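Local structure of farnesyltransferase, putative (Trypanosoma cruzi, 3WCA) at residues 26-31 / 53-58; 33-36 / 42-45; 63-68 / 105-110. The protein probably condenses two farnesyl diphosphate molecules into squalene, using magnesium and NADPH or NADH, the step that leads towards lanosterol. The protein carries 1 engineered substitution. All blocks are in the same frame, centred on the assembly; numbering follows the deposited sequence.

Contact 1 of 3, residues 26-31 / 53-58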
ATOM      1  N   GLU A  26      -3.156  15.364  24.350  1.00 76.04           N
ATOM      2  CA  GLU A  26      -2.947  13.964  24.708  1.00 73.16           C
ATOM      3  C   GLU A  26      -3.549  13.042  23.652  1.00 70.01           C
ATOM      4  O   GLU A  26      -3.063  11.929  23.438  1.00 69.74           O
ATOM      5  CB  GLU A  26      -3.573  13.661  26.076  1.00 75.10           C
ATOM      6  CG  GLU A  26      -3.737  12.167  26.377  1.00 77.73           C
ATOM      7  CD  GLU A  26      -4.266  11.892  27.781  1.00 79.99           C
ATOM      8  OE1 GLU A  26      -5.245  12.554  28.198  1.00 79.99           O
ATOM      9  OE2 GLU A  26      -3.708  11.003  28.465  1.00 80.88           O
ATOM     10  N   ASP A  27      -4.607  13.511  22.995  1.00 65.40           N
ATOM     11  CA  ASP A  27      -5.266  12.721  21.964  1.00 62.06           C
ATOM     12  C   ASP A  27      -4.317  12.496  20.792  1.00 59.11           C
ATOM     13  O   ASP A  27      -4.162  11.369  20.323  1.00 58.45           O
ATOM     14  CB  ASP A  27      -6.543  13.417  21.481  1.00 61.18           C
ATOM     15  CG  ASP A  27      -7.569  13.590  22.588  1.00 61.07           C
ATOM     16  OD1 ASP A  27      -7.867  12.598  23.289  1.00 60.00           O
ATOM     17  OD2 ASP A  27      -8.080  14.718  22.754  1.00 60.27           O
ATOM     18  N   LEU A  28      -3.686  13.566  20.319  1.00 56.17           N
ATOM     19  CA  LEU A  28      -2.741  13.448  19.218  1.00 53.24           C
ATOM     20  C   LEU A  28      -1.588  12.539  19.618  1.00 51.57           C
ATOM     21  O   LEU A  28      -1.150  11.703  18.833  1.00 52.07           O
ATOM     22  CB  LEU A  28      -2.197  14.818  18.810  1.00 52.59           C
ATOM     23  CG  LEU A  28      -2.999  15.564  17.746  1.00 52.15           C
ATOM     24  CD1 LEU A  28      -2.267  16.841  17.351  1.00 52.31           C
ATOM     25  CD2 LEU A  28      -3.185  14.669  16.529  1.00 51.22           C
ATOM     26  N   ARG A  29      -1.104  12.690  20.846  1.00 50.54           N
ATOM     27  CA  ARG A  29       0.003  11.862  21.310  1.00 49.98           C
ATOM     28  C   ARG A  29      -0.339  10.378  21.272  1.00 48.86           C
ATOM     29  O   ARG A  29       0.489   9.554  20.881  1.00 48.97           O
ATOM     30  CB  ARG A  29       0.431  12.276  22.722  1.00 50.73           C
ATOM     31  CG  ARG A  29       1.238  13.574  22.742  1.00 52.10           C
ATOM     32  CD  ARG A  29       1.675  13.956  24.155  1.00 53.98           C
ATOM     33  NE  ARG A  29       2.515  15.153  24.151  1.00 54.68           N
ATOM     34  CZ  ARG A  29       3.786  15.181  23.756  1.00 54.85           C
ATOM     35  NH1 ARG A  29       4.385  14.072  23.335  1.00 54.12           N
ATOM     36  NH2 ARG A  29       4.458  16.324  23.767  1.00 55.16           N
ATOM     37  N   PHE A  30      -1.559  10.035  21.678  1.00 46.32           N
ATOM     38  CA  PHE A  30      -1.983   8.647  21.658  1.00 43.01           C
ATOM     39  C   PHE A  30      -1.971   8.190  20.206  1.00 42.64           C
ATOM     40  O   PHE A  30      -1.478   7.108  19.880  1.00 43.78           O
ATOM     41  CB  PHE A  30      -3.398   8.504  22.212  1.00 42.56           C
ATOM     42  CG  PHE A  30      -4.003   7.147  21.966  1.00 43.07           C
ATOM     43  CD1 PHE A  30      -3.792   6.103  22.859  1.00 42.62           C
ATOM     44  CD2 PHE A  30      -4.748   6.904  20.814  1.00 41.46           C
ATOM     45  CE1 PHE A  30      -4.314   4.840  22.609  1.00 42.03           C
ATOM     46  CE2 PHE A  30      -5.272   5.644  20.552  1.00 41.45           C
ATOM     47  CZ  PHE A  30      -5.057   4.612  21.446  1.00 42.01           C
ATOM     48  N   CYS A  31      -2.535   9.022  19.338  1.00 41.39           N
ATOM     49  CA  CYS A  31      -2.592   8.718  17.915  1.00 40.69           C
ATOM     50  C   CYS A  31      -1.216   8.342  17.374  1.00 39.70           C
ATOM     51  O   CYS A  31      -1.047   7.296  16.749  1.00 39.50           O
ATOM     52  CB  CYS A  31      -3.142   9.917  17.142  1.00 40.76           C
ATOM     53  SG  CYS A  31      -4.930  10.140  17.281  1.00 43.65           S
ATOM     54  N   MET A  53       0.251  18.907   8.385  1.00 45.18           N
ATOM     55  CA  MET A  53      -0.079  17.884   7.405  1.00 43.11           C
ATOM     56  C   MET A  53       0.050  16.531   8.087  1.00 40.88           C
ATOM     57  O   MET A  53      -0.754  15.626   7.869  1.00 40.98           O
ATOM     58  CB  MET A  53       0.911  17.966   6.236  1.00 46.35           C
ATOM     59  CG  MET A  53       0.785  16.872   5.189  1.00 47.72           C
ATOM     60  SD  MET A  53      -0.600  17.148   4.091  1.00 56.55           S
ATOM     61  CE  MET A  53       0.229  17.992   2.739  1.00 51.90           C
ATOM     62  N   ARG A  54       1.064  16.416   8.934  1.00 37.40           N
ATOM     63  CA  ARG A  54       1.357  15.182   9.632  1.00 35.37           C
ATOM     64  C   ARG A  54       0.233  14.715  10.536  1.00 35.62           C
ATOM     65  O   ARG A  54      -0.052  13.515  10.609  1.00 33.13           O
ATOM     66  CB  ARG A  54       2.650  15.338  10.431  1.00 33.18           C
ATOM     67  CG  ARG A  54       3.319  14.028  10.753  1.00 35.17           C
ATOM     68  CD  ARG A  54       4.783  14.240  11.059  1.00 38.25           C
ATOM     69  NE  ARG A  54       4.988  14.758  12.399  1.00 41.63           N
ATOM     70  CZ  ARG A  54       5.976  15.578  12.743  1.00 41.81           C
ATOM     71  NH1 ARG A  54       6.857  15.987  11.844  1.00 39.94           N
ATOM     72  NH2 ARG A  54       6.077  15.990  13.996  1.00 44.27           N
ATOM     73  N   ASP A  55      -0.396  15.658  11.233  1.00 36.65           N
ATOM     74  CA  ASP A  55      -1.498  15.319  12.126  1.00 36.45           C
ATOM     75  C   ASP A  55      -2.653  14.782  11.301  1.00 36.21           C
ATOM     76  O   ASP A  55      -3.251  13.773  11.648  1.00 36.25           O
ATOM     77  CB  ASP A  55      -1.981  16.544  12.917  1.00 35.73           C
ATOM     78  CG  ASP A  55      -0.941  17.063  13.896  1.00 37.48           C
ATOM     79  OD1 ASP A  55      -0.220  16.240  14.498  1.00 33.57           O
ATOM     80  OD2 ASP A  55      -0.859  18.299  14.072  1.00 39.23           O
ATOM     81  N   ALA A  56      -2.964  15.470  10.206  1.00 36.64           N
ATOM     82  CA  ALA A  56      -4.061  15.061   9.341  1.00 35.87           C
ATOM     83  C   ALA A  56      -3.804  13.670   8.749  1.00 35.69           C
ATOM     84  O   ALA A  56      -4.691  12.811   8.743  1.00 35.35           O
ATOM     85  CB  ALA A  56      -4.243  16.077   8.233  1.00 33.13           C
ATOM     86  N   VAL A  57      -2.591  13.454   8.249  1.00 32.87           N
ATOM     87  CA  VAL A  57      -2.237  12.166   7.666  1.00 29.16           C
ATOM     88  C   VAL A  57      -2.199  11.070   8.735  1.00 29.19           C
ATOM     89  O   VAL A  57      -2.621   9.939   8.484  1.00 28.43           O
ATOM     90  CB  VAL A  57      -0.889  12.254   6.928  1.00 26.67           C
ATOM     91  CG1 VAL A  57      -0.361  10.870   6.608  1.00 26.90           C
ATOM     92  CG2 VAL A  57      -1.073  13.038   5.649  1.00 25.16           C
ATOM     93  N   CYS A  58      -1.719  11.397   9.930  1.00 28.57           N
ATOM     94  CA  CYS A  58      -1.678  10.398  10.994  1.00 30.19           C
ATOM     95  C   CYS A  58      -3.076   9.921  11.400  1.00 31.14           C
ATOM     96  O   CYS A  58      -3.295   8.730  11.640  1.00 31.10           O
ATOM     97  CB  CYS A  58      -0.973  10.947  12.226  1.00 26.44           C
ATOM     98  SG  CYS A  58      -1.138   9.859  13.632  1.00 32.17           S
TER
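Leu28 of helix 26-38 meets the carboxylate of Asp55 on helix 51-72. Its methyl CD1 does most of the touching: it lies 3.6 Å from Asp55 OD1 and 3.7 Å from Asp55 CG. The second methyl is a little farther away, with Leu28 CD2 3.9 Å from the same OD1. The two side chains cross at about a right angle, with the branched end of the leucine against the carboxylate. Asp55 does not start out aimed at the other helix. Its CG lies opposite the carbonyl carbon and beside the backbone N (chi1 -66°), which brings the carboxylate nearer to Leu28. OD1 also has a polar partner, a hydrogen bond with Tyr32 OH, one residue beyond 26-31.

The protein has the all-helical fold of the squalene/phytoene synthase family, and this contact pairs its N-terminal helix with the helix that carries the magnesium-binding acidic residues. Ala120 of helix 115-122 adds to the packing around Leu28 and Cys31.

One turn further on, Cys31 faces Cys58. Cys31 CB is 4.0 Å from Cys58 SG, and Cys31 O is also 4.0 Å from that sulfur. This is van der Waals packing, not a disulfide. Cys58 SG is anti to its own N (chi1 171°), which puts the sulfur against CB and O of Cys31.

Contact 2 of 3, residues 33-36 / 42-45; sequences DILQ and FAVV
Ala43 and Leu35 join two consecutive helices, 26-38 and 40-45, at the sharp turn between them. This tight connection between successive helices belongs to the all-helical squalene/phytoene synthase fold. It borders the pocket of the bound farnesyl thiodiphosphate, which touches Phe42.

The contact consists of apolar packing. The closest backbone pair is Gln36 and Ala43, whose CA atoms are 5.2 Å apart. The small methyl of Ala43 permits this approach. Its CB is 3.7 Å from Leu35 CG and equally 3.7 Å from Gln36 CA. It therefore packs against both the leucine branch point and the helix backbone. Leu35 CD2 lies beside Ala43 as well, 4.0 Å from its CA.

The aromatic part is a meeting of methyl and ring edge. The side chains of Leu35 and Phe42 cross at about a right angle. The ring also stacks with Tyr61 of helix 51-72, and Leu35 touches that tyrosine too. Ser39, between the two helices, has its OG hydrogen-bonded to Phe42 N.

In Leu35, CG is anti to the backbone N (chi1 169°) and the second torsion is near 65°. This pose brings CD1 close to the ring plane, at the edge, 4.0 Å from Phe42 CD2.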
ATOM      1  N   ASP A  33       1.282   7.500  19.088  1.00 44.01           N
ATOM      2  CA  ASP A  33       1.776   6.362  19.853  1.00 46.35           C
ATOM      3  C   ASP A  33       1.186   5.062  19.334  1.00 45.91           C
ATOM      4  O   ASP A  33       1.877   4.049  19.239  1.00 46.92           O
ATOM      5  CB  ASP A  33       1.427   6.518  21.331  1.00 51.42           C
ATOM      6  CG  ASP A  33       2.521   7.197  22.122  1.00 56.26           C
ATOM      7  OD1 ASP A  33       3.104   8.186  21.618  1.00 58.18           O
ATOM      8  OD2 ASP A  33       2.793   6.746  23.257  1.00 60.66           O
ATOM      9  N   ILE A  34      -0.097   5.080  18.996  1.00 43.89           N
ATOM     10  CA  ILE A  34      -0.717   3.867  18.503  1.00 41.61           C
ATOM     11  C   ILE A  34      -0.187   3.621  17.095  1.00 41.10           C
ATOM     12  O   ILE A  34       0.036   2.486  16.696  1.00 40.53           O
ATOM     13  CB  ILE A  34      -2.271   3.980  18.527  1.00 40.46           C
ATOM     14  CG1 ILE A  34      -2.890   2.584  18.503  1.00 42.15           C
ATOM     15  CG2 ILE A  34      -2.773   4.800  17.367  1.00 40.61           C
ATOM     16  CD1 ILE A  34      -2.694   1.815  19.803  1.00 39.03           C
ATOM     17  N   LEU A  35       0.041   4.702  16.357  1.00 40.32           N
ATOM     18  CA  LEU A  35       0.568   4.610  15.002  1.00 41.18           C
ATOM     19  C   LEU A  35       1.894   3.858  15.007  1.00 43.69           C
ATOM     20  O   LEU A  35       2.133   2.978  14.184  1.00 44.47           O
ATOM     21  CB  LEU A  35       0.791   6.010  14.439  1.00 41.11           C
ATOM     22  CG  LEU A  35       1.575   6.070  13.132  1.00 41.77           C
ATOM     23  CD1 LEU A  35       0.767   5.407  12.046  1.00 43.26           C
ATOM     24  CD2 LEU A  35       1.882   7.506  12.766  1.00 41.48           C
ATOM     25  N   GLN A  36       2.759   4.221  15.943  1.00 44.40           N
ATOM     26  CA  GLN A  36       4.068   3.598  16.065  1.00 47.70           C
ATOM     27  C   GLN A  36       4.001   2.109  16.395  1.00 47.48           C
ATOM     28  O   GLN A  36       4.857   1.333  15.971  1.00 46.68           O
ATOM     29  CB  GLN A  36       4.873   4.339  17.132  1.00 50.22           C
ATOM     30  CG  GLN A  36       6.023   3.556  17.731  1.00 56.98           C
ATOM     31  CD  GLN A  36       6.893   4.433  18.602  1.00 61.42           C
ATOM     32  OE1 GLN A  36       7.672   5.249  18.097  1.00 63.14           O
ATOM     33  NE2 GLN A  36       6.753   4.291  19.919  1.00 63.16           N
ATOM     34  N   PHE A  42       5.152   2.986   8.352  1.00 43.37           N
ATOM     35  CA  PHE A  42       4.519   4.265   8.071  1.00 41.31           C
ATOM     36  C   PHE A  42       4.880   5.324   9.110  1.00 38.88           C
ATOM     37  O   PHE A  42       5.086   6.485   8.772  1.00 36.34           O
ATOM     38  CB  PHE A  42       3.006   4.085   8.066  1.00 43.25           C
ATOM     39  CG  PHE A  42       2.259   5.199   7.404  1.00 42.11           C
ATOM     40  CD1 PHE A  42       2.292   5.344   6.022  1.00 41.92           C
ATOM     41  CD2 PHE A  42       1.498   6.087   8.158  1.00 41.30           C
ATOM     42  CE1 PHE A  42       1.575   6.355   5.392  1.00 42.71           C
ATOM     43  CE2 PHE A  42       0.776   7.104   7.542  1.00 41.81           C
ATOM     44  CZ  PHE A  42       0.811   7.240   6.156  1.00 41.25           C
ATOM     45  N   ALA A  43       4.945   4.908  10.371  1.00 35.38           N
ATOM     46  CA  ALA A  43       5.245   5.804  11.483  1.00 36.89           C
ATOM     47  C   ALA A  43       6.609   6.480  11.390  1.00 37.62           C
ATOM     48  O   ALA A  43       6.872   7.443  12.099  1.00 39.96           O
ATOM     49  CB  ALA A  43       5.114   5.054  12.826  1.00 32.11           C
ATOM     50  N   VAL A  44       7.483   5.976  10.530  1.00 38.96           N
ATOM     51  CA  VAL A  44       8.785   6.591  10.375  1.00 37.99           C
ATOM     52  C   VAL A  44       8.674   7.586   9.240  1.00 37.00           C
ATOM     53  O   VAL A  44       9.057   8.748   9.367  1.00 37.68           O
ATOM     54  CB  VAL A  44       9.881   5.562  10.014  1.00 40.07           C
ATOM     55  CG1 VAL A  44      11.193   6.284   9.752  1.00 40.30           C
ATOM     56  CG2 VAL A  44      10.062   4.555  11.145  1.00 41.40           C
ATOM     57  N   VAL A  45       8.134   7.117   8.127  1.00 33.86           N
ATOM     58  CA  VAL A  45       7.994   7.948   6.947  1.00 32.95           C
ATOM     59  C   VAL A  45       7.115   9.164   7.186  1.00 31.56           C
ATOM     60  O   VAL A  45       7.393  10.243   6.670  1.00 30.00           O
ATOM     61  CB  VAL A  45       7.405   7.138   5.779  1.00 35.21           C
ATOM     62  CG1 VAL A  45       7.424   7.964   4.517  1.00 32.27           C
ATOM     63  CG2 VAL A  45       8.205   5.857   5.593  1.00 37.20           C
TER

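Contact 3 of 3, residues 63-68 / 105-110; sequences VLRALD and GREREL
Arg65 and Glu107 make the charged part of this contact. Arg65 NH2 is 2.8 Å from Glu107 OE2 in a salt bridge. The hydrogen bond within it is short but weak, because the N-H is poorly aimed, at 121°. OE2 comes in at the guanidinium edge, near its plane. The carboxylate itself is turned 83° from that plane, and one oxygen carries the bond; the pair is not bidentate. A bend at the second torsion of Arg65 takes the guanidinium to Glu107. Arg65 NE is buried here and has no polar partner in the model. The arginine also has a long ionic contact within its own helix: Asp68 OD2 lies 3.9 Å from Arg65 NH1, above the guanidinium plane and toward its rim, with no N-H directed at it. Glu107 OE1 has a weak hydrogen bond to Thr69 OG1.

The apolar part is carried by Leu110. Its CD2 packs on the aliphatic stem, 3.9 Å from Arg65 CG. The same methyl is 4.0 Å from Ala66 N and 4.4 Å from Ala66 CB. The short helical segments cross at -114°, with axes 9.8 Å apart.

Arg65, Asp68 and Glu107 form a salt-bridge network beside the active site. Asp68 binds magnesium together with Glu71 and Asp72, and Arg65 comes about 4 Å from the bound substrate analogue. The Asp68-to-Asp72 run is the aspartate-rich DxxED motif of squalene synthases.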
ATOM      1  N   VAL A  63      -7.748   5.974  11.032  1.00 32.88           N
ATOM      2  CA  VAL A  63      -9.135   5.704  10.690  1.00 33.39           C
ATOM      3  C   VAL A  63      -9.178   4.471   9.776  1.00 34.30           C
ATOM      4  O   VAL A  63      -9.902   3.514  10.053  1.00 33.14           O
ATOM      5  CB  VAL A  63      -9.779   6.909   9.960  1.00 33.54           C
ATOM      6  CG1 VAL A  63     -11.085   6.489   9.301  1.00 35.45           C
ATOM      7  CG2 VAL A  63     -10.031   8.038  10.950  1.00 30.20           C
ATOM      8  N   LEU A  64      -8.381   4.493   8.708  1.00 33.01           N
ATOM      9  CA  LEU A  64      -8.339   3.389   7.754  1.00 33.49           C
ATOM     10  C   LEU A  64      -7.805   2.127   8.413  1.00 35.22           C
ATOM     11  O   LEU A  64      -8.209   1.007   8.076  1.00 34.02           O
ATOM     12  CB  LEU A  64      -7.461   3.753   6.546  1.00 30.25           C
ATOM     13  CG  LEU A  64      -7.866   5.004   5.758  1.00 30.22           C
ATOM     14  CD1 LEU A  64      -7.046   5.078   4.473  1.00 28.81           C
ATOM     15  CD2 LEU A  64      -9.365   4.954   5.426  1.00 28.00           C
ATOM     16  N   ARG A  65      -6.894   2.316   9.357  1.00 35.82           N
ATOM     17  CA  ARG A  65      -6.302   1.199  10.065  1.00 36.47           C
ATOM     18  C   ARG A  65      -7.377   0.518  10.901  1.00 36.77           C
ATOM     19  O   ARG A  65      -7.359  -0.701  11.087  1.00 37.67           O
ATOM     20  CB  ARG A  65      -5.180   1.693  10.964  1.00 39.90           C
ATOM     21  CG  ARG A  65      -4.475   0.584  11.682  1.00 45.16           C
ATOM     22  CD  ARG A  65      -3.898  -0.420  10.701  1.00 50.85           C
ATOM     23  NE  ARG A  65      -3.307  -1.537  11.422  1.00 57.98           N
ATOM     24  CZ  ARG A  65      -2.507  -2.441  10.877  1.00 63.12           C
ATOM     25  NH1 ARG A  65      -2.196  -2.365   9.586  1.00 65.36           N
ATOM     26  NH2 ARG A  65      -2.011  -3.414  11.632  1.00 64.64           N
ATOM     27  N   ALA A  66      -8.299   1.312  11.429  1.00 33.95           N
ATOM     28  CA  ALA A  66      -9.400   0.763  12.209  1.00 35.63           C
ATOM     29  C   ALA A  66     -10.245  -0.103  11.262  1.00 35.40           C
ATOM     30  O   ALA A  66     -10.563  -1.248  11.587  1.00 36.57           O
ATOM     31  CB  ALA A  66     -10.245   1.894  12.799  1.00 35.28           C
ATOM     32  N   LEU A  67     -10.594   0.437  10.090  1.00 34.92           N
ATOM     33  CA  LEU A  67     -11.383  -0.322   9.113  1.00 36.23           C
ATOM     34  C   LEU A  67     -10.712  -1.651   8.818  1.00 38.77           C
ATOM     35  O   LEU A  67     -11.355  -2.712   8.820  1.00 37.89           O
ATOM     36  CB  LEU A  67     -11.504   0.418   7.780  1.00 34.08           C
ATOM     37  CG  LEU A  67     -12.355   1.673   7.675  1.00 36.83           C
ATOM     38  CD1 LEU A  67     -12.334   2.170   6.231  1.00 34.15           C
ATOM     39  CD2 LEU A  67     -13.767   1.358   8.128  1.00 35.09           C
ATOM     40  N   ASP A  68      -9.416  -1.577   8.533  1.00 39.07           N
ATOM     41  CA  ASP A  68      -8.648  -2.762   8.205  1.00 40.77           C
ATOM     42  C   ASP A  68      -8.745  -3.803   9.308  1.00 39.58           C
ATOM     43  O   ASP A  68      -8.844  -4.998   9.039  1.00 38.92           O
ATOM     44  CB  ASP A  68      -7.183  -2.399   7.975  1.00 45.08           C
ATOM     45  CG  ASP A  68      -6.365  -3.585   7.549  1.00 47.68           C
ATOM     46  OD1 ASP A  68      -6.592  -4.079   6.426  1.00 51.35           O
ATOM     47  OD2 ASP A  68      -5.512  -4.037   8.341  1.00 50.00           O
ATOM     48  N   GLY A 105      -3.836  -7.476  19.675  1.00 54.34           N
ATOM     49  CA  GLY A 105      -2.831  -6.523  20.110  1.00 52.91           C
ATOM     50  C   GLY A 105      -3.256  -5.069  20.105  1.00 53.15           C
ATOM     51  O   GLY A 105      -4.393  -4.746  20.432  1.00 53.83           O
ATOM     52  N   ARG A 106      -2.333  -4.189  19.729  1.00 52.92           N
ATOM     53  CA  ARG A 106      -2.592  -2.752  19.698  1.00 53.10           C
ATOM     54  C   ARG A 106      -3.779  -2.334  18.828  1.00 52.39           C
ATOM     55  O   ARG A 106      -4.460  -1.357  19.135  1.00 53.06           O
ATOM     56  CB  ARG A 106      -1.328  -2.008  19.256  1.00 52.87           C
ATOM     57  CG  ARG A 106      -0.133  -2.225  20.185  1.00 56.34           C
ATOM     58  CD  ARG A 106      -0.447  -1.806  21.624  1.00 58.90           C
ATOM     59  NE  ARG A 106      -0.553  -0.356  21.780  1.00 61.62           N
ATOM     60  CZ  ARG A 106       0.484   0.454  21.990  1.00 62.23           C
ATOM     61  NH1 ARG A 106       1.712  -0.044  22.072  1.00 63.18           N
ATOM     62  NH2 ARG A 106       0.292   1.762  22.115  1.00 61.74           N
ATOM     63  N   GLU A 107      -4.019  -3.056  17.740  1.00 51.67           N
ATOM     64  CA  GLU A 107      -5.142  -2.744  16.866  1.00 52.74           C
ATOM     65  C   GLU A 107      -6.410  -2.766  17.710  1.00 53.48           C
ATOM     66  O   GLU A 107      -7.258  -1.880  17.615  1.00 53.42           O
ATOM     67  CB  GLU A 107      -5.239  -3.782  15.746  1.00 54.42           C
ATOM     68  CG  GLU A 107      -4.164  -3.646  14.681  1.00 58.63           C
ATOM     69  CD  GLU A 107      -4.033  -4.887  13.820  1.00 62.96           C
ATOM     70  OE1 GLU A 107      -5.077  -5.474  13.455  1.00 64.91           O
ATOM     71  OE2 GLU A 107      -2.886  -5.270  13.500  1.00 65.06           O
ATOM     72  N   ARG A 108      -6.519  -3.790  18.547  1.00 53.71           N
ATOM     73  CA  ARG A 108      -7.658  -3.960  19.436  1.00 53.29           C
ATOM     74  C   ARG A 108      -7.787  -2.684  20.271  1.00 52.26           C
ATOM     75  O   ARG A 108      -8.874  -2.118  20.413  1.00 52.37           O
ATOM     76  CB  ARG A 108      -7.401  -5.178  20.329  1.00 55.20           C
ATOM     77  CG  ARG A 108      -8.595  -5.741  21.078  1.00 58.46           C
ATOM     78  CD  ARG A 108      -8.139  -6.903  21.956  1.00 61.17           C
ATOM     79  NE  ARG A 108      -9.205  -7.458  22.786  1.00 64.92           N
ATOM     80  CZ  ARG A 108     -10.230  -8.168  22.322  1.00 66.77           C
ATOM     81  NH1 ARG A 108     -10.337  -8.417  21.023  1.00 67.79           N
ATOM     82  NH2 ARG A 108     -11.149  -8.634  23.159  1.00 66.33           N
ATOM     83  N   GLU A 109      -6.659  -2.228  20.802  1.00 49.99           N
ATOM     84  CA  GLU A 109      -6.614  -1.022  21.624  1.00 48.61           C
ATOM     85  C   GLU A 109      -7.038   0.218  20.832  1.00 46.69           C
ATOM     86  O   GLU A 109      -7.669   1.124  21.377  1.00 43.91           O
ATOM     87  CB  GLU A 109      -5.199  -0.827  22.163  1.00 50.55           C
ATOM     88  CG  GLU A 109      -5.065   0.222  23.254  1.00 53.73           C
ATOM     89  CD  GLU A 109      -3.611   0.462  23.624  1.00 55.65           C
ATOM     90  OE1 GLU A 109      -2.822  -0.504  23.565  1.00 57.53           O
ATOM     91  OE2 GLU A 109      -3.257   1.606  23.979  1.00 56.81           O
ATOM     92  N   LEU A 110      -6.680   0.256  19.550  1.00 44.63           N
ATOM     93  CA  LEU A 110      -7.030   1.388  18.694  1.00 43.89           C
ATOM     94  C   LEU A 110      -8.545   1.567  18.663  1.00 43.48           C
ATOM     95  O   LEU A 110      -9.061   2.679  18.789  1.00 42.52           O
ATOM     96  CB  LEU A 110      -6.512   1.160  17.271  1.00 38.74           C
ATOM     97  CG  LEU A 110      -6.945   2.155  16.190  1.00 38.23           C
ATOM     98  CD1 LEU A 110      -6.511   3.561  16.547  1.00 35.25           C
ATOM     99  CD2 LEU A 110      -6.336   1.735  14.856  1.00 38.71           C
TER

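Overall arrangement
Helix 26-38 serves contacts 1 and 2, and helix 51-72 serves contacts 1 and 3. All three contacts are partly buried and lie on the same side of the chain's centre, so none is purely core or surface. The centre of contact 1 is farthest from it, about 20 Å, and away from the annotated sites. Contact 1 is van der Waals packing, including a carboxylate against leucine methyls. Contact 2 is apolar and reaches the ligand pocket through Phe42. Contact 3 alone has a salt bridge across it, alongside apolar packing, next to the magnesium site. Contact 2 is nested within the chain loop closed by contact 1, and Val57 CG1 packs 3.8 Å from Phe42 CZ. Ile34 joins contacts 2 and 3 by packing on Arg106 and Leu110.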